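Local coordinates for protein alpha-galactosidase (PDB 3MI6) that probably hydrolyses terminal, non-reducing alpha-D-galactose residues from alpha-galactosides, as a family 36 glycoside hydrolase, at residues F154-V159 with S314-H319; P231-L235 with V247-L252. All coordinates share one frame; numbering follows the deposited sequence.

Interaction 1: F154-V159 with S314-H319; sequences FPHQDV and SFYQQH
Gln157 and His319, which meet across this contact, also share a partner: NE2 of each is hydrogen-bonded to OD2 of Asp129, a carboxylate oxygen thus held from both segments. A bend at the second torsion of Gln157 (chi2 83°) turns its amide back toward the helix, with OE1 3.9 Å from CD2 of His319. Beside these polar groups the helix 305-319 rests on the turn between strands 146-154 and 159-167 through an aromatic cluster. Phe315 directs CE1 onto the centre of one Phe154 face, a T-shaped pair with centroids 4.8 Å apart and planes at 83°. Phe154 in turn presents its own edge, through CE2, to a face of His319, with centroids 4.5 Å apart. Val159 completes the set: its CG1, anti to the backbone N (chi1 167°), lies over the Phe315 face 3.7 Å from the centroid, a CH-pi contact. His319 ND1 bonds to the backbone O of Phe124, and so both imidazole nitrogens are engaged. Such a pairing of carbonyl and carboxylate would favour a doubly protonated, positively charged ring, so that a buried histidine can probably pair electrostatically with Asp129 while its face packs against a phenylalanine.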
ATOM      1  N   PHE D 154     -20.152   3.871 -32.202  1.00 39.87           N
ATOM      2  CA  PHE D 154     -21.048   2.726 -32.051  1.00 38.58           C
ATOM      3  C   PHE D 154     -21.832   2.899 -30.758  1.00 41.59           C
ATOM      4  O   PHE D 154     -21.589   2.206 -29.778  1.00 43.62           O
ATOM      5  CB  PHE D 154     -20.245   1.442 -31.993  1.00 36.00           C
ATOM      6  CG  PHE D 154     -19.831   0.924 -33.332  1.00 34.67           C
ATOM      7  CD1 PHE D 154     -18.665   1.331 -33.904  1.00 32.99           C
ATOM      8  CD2 PHE D 154     -20.600   0.001 -33.996  1.00 35.71           C
ATOM      9  CE1 PHE D 154     -18.286   0.843 -35.106  1.00 35.66           C
ATOM     10  CE2 PHE D 154     -20.215  -0.490 -35.202  1.00 38.21           C
ATOM     11  CZ  PHE D 154     -19.059  -0.069 -35.758  1.00 36.51           C
ATOM     12  N   PRO D 155     -22.794   3.818 -30.763  1.00 41.96           N
ATOM     13  CA  PRO D 155     -23.417   4.362 -29.556  1.00 39.27           C
ATOM     14  C   PRO D 155     -23.905   3.312 -28.567  1.00 40.55           C
ATOM     15  O   PRO D 155     -23.821   3.550 -27.362  1.00 41.43           O
ATOM     16  CB  PRO D 155     -24.612   5.130 -30.108  1.00 41.97           C
ATOM     17  CG  PRO D 155     -24.844   4.543 -31.475  1.00 41.95           C
ATOM     18  CD  PRO D 155     -23.492   4.251 -31.981  1.00 42.93           C
ATOM     19  N   HIS D 156     -24.403   2.177 -29.043  1.00 39.34           N
ATOM     20  CA  HIS D 156     -25.078   1.246 -28.122  1.00 43.03           C
ATOM     21  C   HIS D 156     -24.158   0.314 -27.299  1.00 42.62           C
ATOM     22  O   HIS D 156     -24.611  -0.370 -26.379  1.00 44.30           O
ATOM     23  CB  HIS D 156     -26.208   0.473 -28.834  1.00 40.97           C
ATOM     24  CG  HIS D 156     -27.177   1.366 -29.546  1.00 45.77           C
ATOM     25  ND1 HIS D 156     -27.823   2.412 -28.921  1.00 43.94           N
ATOM     26  CD2 HIS D 156     -27.589   1.388 -30.836  1.00 45.16           C
ATOM     27  CE1 HIS D 156     -28.591   3.039 -29.794  1.00 43.05           C
ATOM     28  NE2 HIS D 156     -28.468   2.435 -30.962  1.00 46.33           N
ATOM     29  N   GLN D 157     -22.871   0.292 -27.625  1.00 40.47           N
ATOM     30  CA  GLN D 157     -21.921  -0.470 -26.840  1.00 36.33           C
ATOM     31  C   GLN D 157     -20.887   0.499 -26.280  1.00 37.10           C
ATOM     32  O   GLN D 157     -19.867   0.097 -25.739  1.00 37.60           O
ATOM     33  CB  GLN D 157     -21.259  -1.557 -27.685  1.00 32.62           C
ATOM     34  CG  GLN D 157     -22.213  -2.549 -28.303  1.00 35.41           C
ATOM     35  CD  GLN D 157     -22.841  -2.062 -29.595  1.00 41.50           C
ATOM     36  OE1 GLN D 157     -22.271  -1.222 -30.291  1.00 41.10           O
ATOM     37  NE2 GLN D 157     -24.023  -2.593 -29.927  1.00 42.08           N
ATOM     38  N   ASP D 158     -21.146   1.785 -26.433  1.00 36.63           N
ATOM     39  CA  ASP D 158     -20.246   2.794 -25.884  1.00 37.82           C
ATOM     40  C   ASP D 158     -18.822   2.735 -26.456  1.00 34.59           C
ATOM     41  O   ASP D 158     -17.883   3.247 -25.862  1.00 31.95           O
ATOM     42  CB  ASP D 158     -20.261   2.735 -24.350  1.00 36.21           C
ATOM     43  CG  ASP D 158     -21.505   3.430 -23.745  1.00 42.07           C
ATOM     44  OD1 ASP D 158     -21.994   4.414 -24.358  1.00 41.01           O
ATOM     45  OD2 ASP D 158     -21.985   3.013 -22.658  1.00 41.55           O
ATOM     46  N   VAL D 159     -18.700   2.143 -27.642  1.00 35.01           N
ATOM     47  CA  VAL D 159     -17.432   2.019 -28.359  1.00 33.13           C
ATOM     48  C   VAL D 159     -17.219   3.108 -29.409  1.00 34.62           C
ATOM     49  O   VAL D 159     -18.100   3.387 -30.211  1.00 36.95           O
ATOM     50  CB  VAL D 159     -17.387   0.696 -29.136  1.00 35.70           C
ATOM     51  CG1 VAL D 159     -16.225   0.696 -30.126  1.00 32.57           C
ATOM     52  CG2 VAL D 159     -17.305  -0.489 -28.185  1.00 35.55           C
ATOM     53  N   SER D 314     -20.086  -7.217 -26.437  1.00 31.10           N
ATOM     54  CA  SER D 314     -21.247  -7.087 -27.302  1.00 32.68           C
ATOM     55  C   SER D 314     -20.887  -6.375 -28.592  1.00 33.43           C
ATOM     56  O   SER D 314     -21.448  -6.653 -29.651  1.00 32.69           O
ATOM     57  CB  SER D 314     -22.373  -6.337 -26.602  1.00 30.79           C
ATOM     58  OG  SER D 314     -23.390  -7.260 -26.269  1.00 37.44           O
ATOM     59  N   PHE D 315     -19.952  -5.440 -28.490  1.00 33.03           N
ATOM     60  CA  PHE D 315     -19.489  -4.759 -29.671  1.00 35.83           C
ATOM     61  C   PHE D 315     -18.769  -5.739 -30.597  1.00 36.31           C
ATOM     62  O   PHE D 315     -19.000  -5.722 -31.809  1.00 36.34           O
ATOM     63  CB  PHE D 315     -18.588  -3.583 -29.316  1.00 39.06           C
ATOM     64  CG  PHE D 315     -17.822  -3.039 -30.489  1.00 36.85           C
ATOM     65  CD1 PHE D 315     -18.403  -2.116 -31.342  1.00 36.02           C
ATOM     66  CD2 PHE D 315     -16.526  -3.465 -30.744  1.00 33.97           C
ATOM     67  CE1 PHE D 315     -17.711  -1.614 -32.428  1.00 34.95           C
ATOM     68  CE2 PHE D 315     -15.821  -2.971 -31.824  1.00 37.34           C
ATOM     69  CZ  PHE D 315     -16.420  -2.036 -32.677  1.00 36.96           C
ATOM     70  N   TYR D 316     -17.918  -6.600 -30.033  1.00 35.49           N
ATOM     71  CA  TYR D 316     -17.141  -7.532 -30.860  1.00 34.51           C
ATOM     72  C   TYR D 316     -18.044  -8.556 -31.542  1.00 35.65           C
ATOM     73  O   TYR D 316     -17.806  -8.935 -32.682  1.00 36.51           O
ATOM     74  CB  TYR D 316     -16.040  -8.257 -30.070  1.00 31.79           C
ATOM     75  CG  TYR D 316     -15.003  -7.374 -29.408  1.00 31.86           C
ATOM     76  CD1 TYR D 316     -14.445  -6.290 -30.077  1.00 30.46           C
ATOM     77  CD2 TYR D 316     -14.544  -7.658 -28.116  1.00 29.78           C
ATOM     78  CE1 TYR D 316     -13.482  -5.486 -29.466  1.00 31.26           C
ATOM     79  CE2 TYR D 316     -13.593  -6.867 -27.500  1.00 28.80           C
ATOM     80  CZ  TYR D 316     -13.063  -5.780 -28.173  1.00 33.12           C
ATOM     81  OH  TYR D 316     -12.115  -4.983 -27.553  1.00 34.42           O
ATOM     82  N   GLN D 317     -19.081  -8.994 -30.836  1.00 35.82           N
ATOM     83  CA  GLN D 317     -19.939 -10.062 -31.319  1.00 36.26           C
ATOM     84  C   GLN D 317     -20.837  -9.583 -32.449  1.00 39.29           C
ATOM     85  O   GLN D 317     -21.236 -10.365 -33.305  1.00 42.29           O
ATOM     86  CB  GLN D 317     -20.800 -10.619 -30.177  1.00 35.80           C
ATOM     87  CG  GLN D 317     -21.720 -11.766 -30.594  1.00 40.69           C
ATOM     88  CD  GLN D 317     -22.711 -12.169 -29.501  1.00 45.51           C
ATOM     89  OE1 GLN D 317     -23.693 -11.461 -29.231  1.00 44.43           O
ATOM     90  NE2 GLN D 317     -22.461 -13.317 -28.874  1.00 41.26           N
ATOM     91  N   GLN D 318     -21.171  -8.301 -32.445  1.00 37.79           N
ATOM     92  CA  GLN D 318     -22.064  -7.768 -33.454  1.00 38.21           C
ATOM     93  C   GLN D 318     -21.303  -7.119 -34.611  1.00 42.42           C
ATOM     94  O   GLN D 318     -21.792  -7.095 -35.740  1.00 45.57           O
ATOM     95  CB  GLN D 318     -23.039  -6.764 -32.830  1.00 39.84           C
ATOM     96  CG  GLN D 318     -24.060  -6.208 -33.813  1.00 43.01           C
ATOM     97  CD  GLN D 318     -25.119  -5.341 -33.154  1.00 49.80           C
ATOM     98  OE1 GLN D 318     -25.947  -4.720 -33.836  1.00 48.64           O
ATOM     99  NE2 GLN D 318     -25.099  -5.289 -31.819  1.00 51.24           N
ATOM    100  N   HIS D 319     -20.099  -6.622 -34.337  1.00 40.70           N
ATOM    101  CA  HIS D 319     -19.417  -5.731 -35.271  1.00 38.07           C
ATOM    102  C   HIS D 319     -17.944  -6.053 -35.570  1.00 39.46           C
ATOM    103  O   HIS D 319     -17.210  -5.190 -36.056  1.00 37.08           O
ATOM    104  CB  HIS D 319     -19.495  -4.304 -34.751  1.00 39.62           C
ATOM    105  CG  HIS D 319     -20.885  -3.779 -34.616  1.00 41.14           C
ATOM    106  ND1 HIS D 319     -21.712  -3.579 -35.697  1.00 41.76           N
ATOM    107  CD2 HIS D 319     -21.581  -3.375 -33.527  1.00 42.29           C
ATOM    108  CE1 HIS D 319     -22.864  -3.088 -35.279  1.00 45.96           C
ATOM    109  NE2 HIS D 319     -22.812  -2.958 -33.966  1.00 44.45           N
TER

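Interaction 2: P231-L235 with V247-L252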
ATOM      1  N   PRO D 231      -2.439  -6.854 -26.511  1.00 32.53           N
ATOM      2  CA  PRO D 231      -2.757  -5.490 -26.962  1.00 31.33           C
ATOM      3  C   PRO D 231      -3.818  -4.787 -26.121  1.00 30.78           C
ATOM      4  O   PRO D 231      -3.904  -3.567 -26.181  1.00 32.27           O
ATOM      5  CB  PRO D 231      -3.289  -5.703 -28.383  1.00 30.70           C
ATOM      6  CG  PRO D 231      -2.676  -6.985 -28.828  1.00 30.97           C
ATOM      7  CD  PRO D 231      -2.601  -7.839 -27.596  1.00 31.86           C
ATOM      8  N   PHE D 232      -4.614  -5.530 -25.362  1.00 28.99           N
ATOM      9  CA  PHE D 232      -5.666  -4.916 -24.545  1.00 29.50           C
ATOM     10  C   PHE D 232      -5.205  -4.375 -23.186  1.00 30.82           C
ATOM     11  O   PHE D 232      -4.509  -5.054 -22.433  1.00 32.18           O
ATOM     12  CB  PHE D 232      -6.806  -5.893 -24.300  1.00 28.22           C
ATOM     13  CG  PHE D 232      -7.814  -5.378 -23.347  1.00 28.64           C
ATOM     14  CD1 PHE D 232      -8.661  -4.343 -23.720  1.00 29.28           C
ATOM     15  CD2 PHE D 232      -7.898  -5.889 -22.064  1.00 29.20           C
ATOM     16  CE1 PHE D 232      -9.598  -3.834 -22.826  1.00 31.70           C
ATOM     17  CE2 PHE D 232      -8.837  -5.400 -21.161  1.00 30.61           C
ATOM     18  CZ  PHE D 232      -9.692  -4.368 -21.539  1.00 30.66           C
HETATM   19  N   MSE D 233      -5.625  -3.167 -22.847  1.00 29.90           N
HETATM   20  CA  MSE D 233      -5.219  -2.577 -21.575  1.00 29.54           C
HETATM   21  C   MSE D 233      -6.321  -1.690 -21.051  1.00 30.92           C
HETATM   22  O   MSE D 233      -7.249  -1.362 -21.790  1.00 31.43           O
HETATM   23  CB  MSE D 233      -3.969  -1.737 -21.766  1.00 30.91           C
HETATM   24  CG  MSE D 233      -4.177  -0.576 -22.703  1.00 31.07           C
HETATM   25 SE   MSE D 233      -2.644   0.620 -22.811  1.00 53.66          SE
HETATM   26  CE  MSE D 233      -3.097   1.858 -21.387  1.00 33.36           C
HETATM   27  N   MSE D 234      -6.211  -1.287 -19.785  1.00 30.05           N
HETATM   28  CA  MSE D 234      -7.202  -0.405 -19.179  1.00 27.52           C
HETATM   29  C   MSE D 234      -6.536   0.707 -18.406  1.00 29.92           C
HETATM   30  O   MSE D 234      -5.406   0.544 -17.924  1.00 30.10           O
HETATM   31  CB  MSE D 234      -8.128  -1.185 -18.265  1.00 28.50           C
HETATM   32  CG  MSE D 234      -8.883  -2.269 -18.994  1.00 32.38           C
HETATM   33 SE   MSE D 234     -10.181  -3.243 -17.911  1.00 52.16          SE
HETATM   34  CE  MSE D 234      -8.921  -4.095 -16.689  1.00 35.64           C
ATOM     35  N   LEU D 235      -7.217   1.852 -18.331  1.00 28.73           N
ATOM     36  CA  LEU D 235      -6.858   2.887 -17.368  1.00 28.00           C
ATOM     37  C   LEU D 235      -7.989   2.986 -16.368  1.00 30.11           C
ATOM     38  O   LEU D 235      -9.071   3.484 -16.701  1.00 30.93           O
ATOM     39  CB  LEU D 235      -6.694   4.247 -18.031  1.00 28.45           C
ATOM     40  CG  LEU D 235      -5.415   4.662 -18.749  1.00 30.97           C
ATOM     41  CD1 LEU D 235      -5.417   6.178 -18.861  1.00 27.76           C
ATOM     42  CD2 LEU D 235      -4.192   4.191 -17.999  1.00 30.39           C
ATOM     43  N   VAL D 247     -13.298   3.800 -15.910  1.00 32.48           N
ATOM     44  CA  VAL D 247     -12.241   3.025 -16.552  1.00 30.82           C
ATOM     45  C   VAL D 247     -12.291   3.129 -18.071  1.00 30.87           C
ATOM     46  O   VAL D 247     -13.353   3.026 -18.679  1.00 30.53           O
ATOM     47  CB  VAL D 247     -12.328   1.538 -16.203  1.00 31.26           C
ATOM     48  CG1 VAL D 247     -13.771   1.016 -16.333  1.00 30.49           C
ATOM     49  CG2 VAL D 247     -11.396   0.761 -17.108  1.00 31.75           C
ATOM     50  N   PHE D 248     -11.129   3.343 -18.676  1.00 31.18           N
ATOM     51  CA  PHE D 248     -10.990   3.301 -20.123  1.00 28.24           C
ATOM     52  C   PHE D 248     -10.439   1.962 -20.562  1.00 29.07           C
ATOM     53  O   PHE D 248      -9.664   1.330 -19.851  1.00 30.14           O
ATOM     54  CB  PHE D 248     -10.049   4.397 -20.573  1.00 29.91           C
ATOM     55  CG  PHE D 248     -10.592   5.767 -20.360  1.00 30.40           C
ATOM     56  CD1 PHE D 248     -10.304   6.464 -19.201  1.00 28.93           C
ATOM     57  CD2 PHE D 248     -11.412   6.352 -21.309  1.00 27.03           C
ATOM     58  CE1 PHE D 248     -10.808   7.742 -19.009  1.00 30.85           C
ATOM     59  CE2 PHE D 248     -11.925   7.614 -21.113  1.00 28.66           C
ATOM     60  CZ  PHE D 248     -11.620   8.315 -19.964  1.00 30.18           C
ATOM     61  N   GLY D 249     -10.851   1.529 -21.742  1.00 31.14           N
ATOM     62  CA  GLY D 249     -10.378   0.281 -22.307  1.00 29.76           C
ATOM     63  C   GLY D 249      -9.852   0.527 -23.695  1.00 29.84           C
ATOM     64  O   GLY D 249     -10.461   1.245 -24.473  1.00 31.51           O
ATOM     65  N   PHE D 250      -8.714  -0.064 -24.013  1.00 30.00           N
ATOM     66  CA  PHE D 250      -8.115   0.132 -25.322  1.00 28.84           C
ATOM     67  C   PHE D 250      -7.782  -1.213 -25.919  1.00 31.20           C
ATOM     68  O   PHE D 250      -7.084  -2.011 -25.296  1.00 32.41           O
ATOM     69  CB  PHE D 250      -6.818   0.940 -25.195  1.00 29.81           C
ATOM     70  CG  PHE D 250      -6.985   2.248 -24.490  1.00 29.12           C
ATOM     71  CD1 PHE D 250      -7.104   2.298 -23.115  1.00 28.79           C
ATOM     72  CD2 PHE D 250      -7.017   3.425 -25.197  1.00 28.89           C
ATOM     73  CE1 PHE D 250      -7.255   3.496 -22.465  1.00 28.80           C
ATOM     74  CE2 PHE D 250      -7.172   4.636 -24.543  1.00 30.75           C
ATOM     75  CZ  PHE D 250      -7.293   4.668 -23.174  1.00 28.40           C
ATOM     76  N   ASN D 251      -8.270  -1.480 -27.121  1.00 29.57           N
ATOM     77  CA  ASN D 251      -7.798  -2.657 -27.839  1.00 29.24           C
ATOM     78  C   ASN D 251      -7.421  -2.355 -29.312  1.00 31.49           C
ATOM     79  O   ASN D 251      -7.461  -1.209 -29.752  1.00 33.19           O
ATOM     80  CB  ASN D 251      -8.773  -3.828 -27.690  1.00 27.30           C
ATOM     81  CG  ASN D 251      -8.080  -5.191 -27.810  1.00 29.81           C
ATOM     82  OD1 ASN D 251      -6.965  -5.293 -28.336  1.00 30.35           O
ATOM     83  ND2 ASN D 251      -8.745  -6.245 -27.332  1.00 28.76           N
ATOM     84  N   LEU D 252      -7.042  -3.376 -30.069  1.00 31.73           N
ATOM     85  CA  LEU D 252      -6.396  -3.150 -31.352  1.00 30.90           C
ATOM     86  C   LEU D 252      -6.701  -4.279 -32.317  1.00 31.04           C
ATOM     87  O   LEU D 252      -6.345  -5.419 -32.056  1.00 31.99           O
ATOM     88  CB  LEU D 252      -4.896  -3.127 -31.129  1.00 29.51           C
ATOM     89  CG  LEU D 252      -4.105  -1.960 -31.676  1.00 35.12           C
ATOM     90  CD1 LEU D 252      -2.792  -2.488 -32.308  1.00 33.90           C
ATOM     91  CD2 LEU D 252      -4.956  -1.132 -32.657  1.00 31.76           C
TER
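Leu235 and Phe248 form a hydrogen-bonded pair of an antiparallel beta hairpin, Leu235 N to Phe248 O and Phe248 N to Leu235 O both spanning 2.9 Å. Met233 and Phe250 repeat the exchange, with Phe250 N to Met233 O at 3.0 Å. Both strands belong to the N-terminal domain's large antiparallel sheet, between strands 290-301 and 192-197. Between these pairs, Met234 faces Gly249 as a non-hydrogen-bonded pair; Met234 CB meets Val247 CG2 at 4.0 Å, on the side where helix 305-319 packs. CG of Phe232, anti to the backbone N (chi1 173°), carries the ring alongside the partner strand, CD1 3.2 Å from Phe250 O. The Asn251 and Phe232 side chains cross at about a right angle, amide and ring planes 48° apart, Asn251 CB at the ring edge and ND2 3.6 Å from Phe232 CB. With an alanine in place of Asn251, Phe232 CB would probably lose the amide packed against it, and the Tyr567 hydroxyl its weak bond from ND2. On the other face, Leu235 CG lies 4.3 Å from Phe250 CE1, and the selenomethionine Met233 makes an oblique Met-aromatic contact, SE 5.4 Å from the Phe250 centroid and 37° off the ring normal.

How the interactions relate
Helix 305-319 ties the contacts together, lying against one side of the sheet that supplies the hairpin of interaction 2 and the strands joined by the turn of interaction 1. Its Phe315 and His319 serve interaction 1, while Tyr316 turns to interaction 2 and brings OH to 3.5 Å from Asn251 CB; nearer its start, Leu308 packs on Met234 and Val247. The contact centres are about 15 Å apart. Strand 290-301 bridges them: Ile297 touches Val159 and Phe315 and shares a backbone hydrogen bond with Asn251. Away from the predicted catalytic Asp479 and Asp549, interaction 1 joins turn 154-159 to the helix that precedes the catalytic barrel, while interaction 2 pairs two strands on which that helix packs.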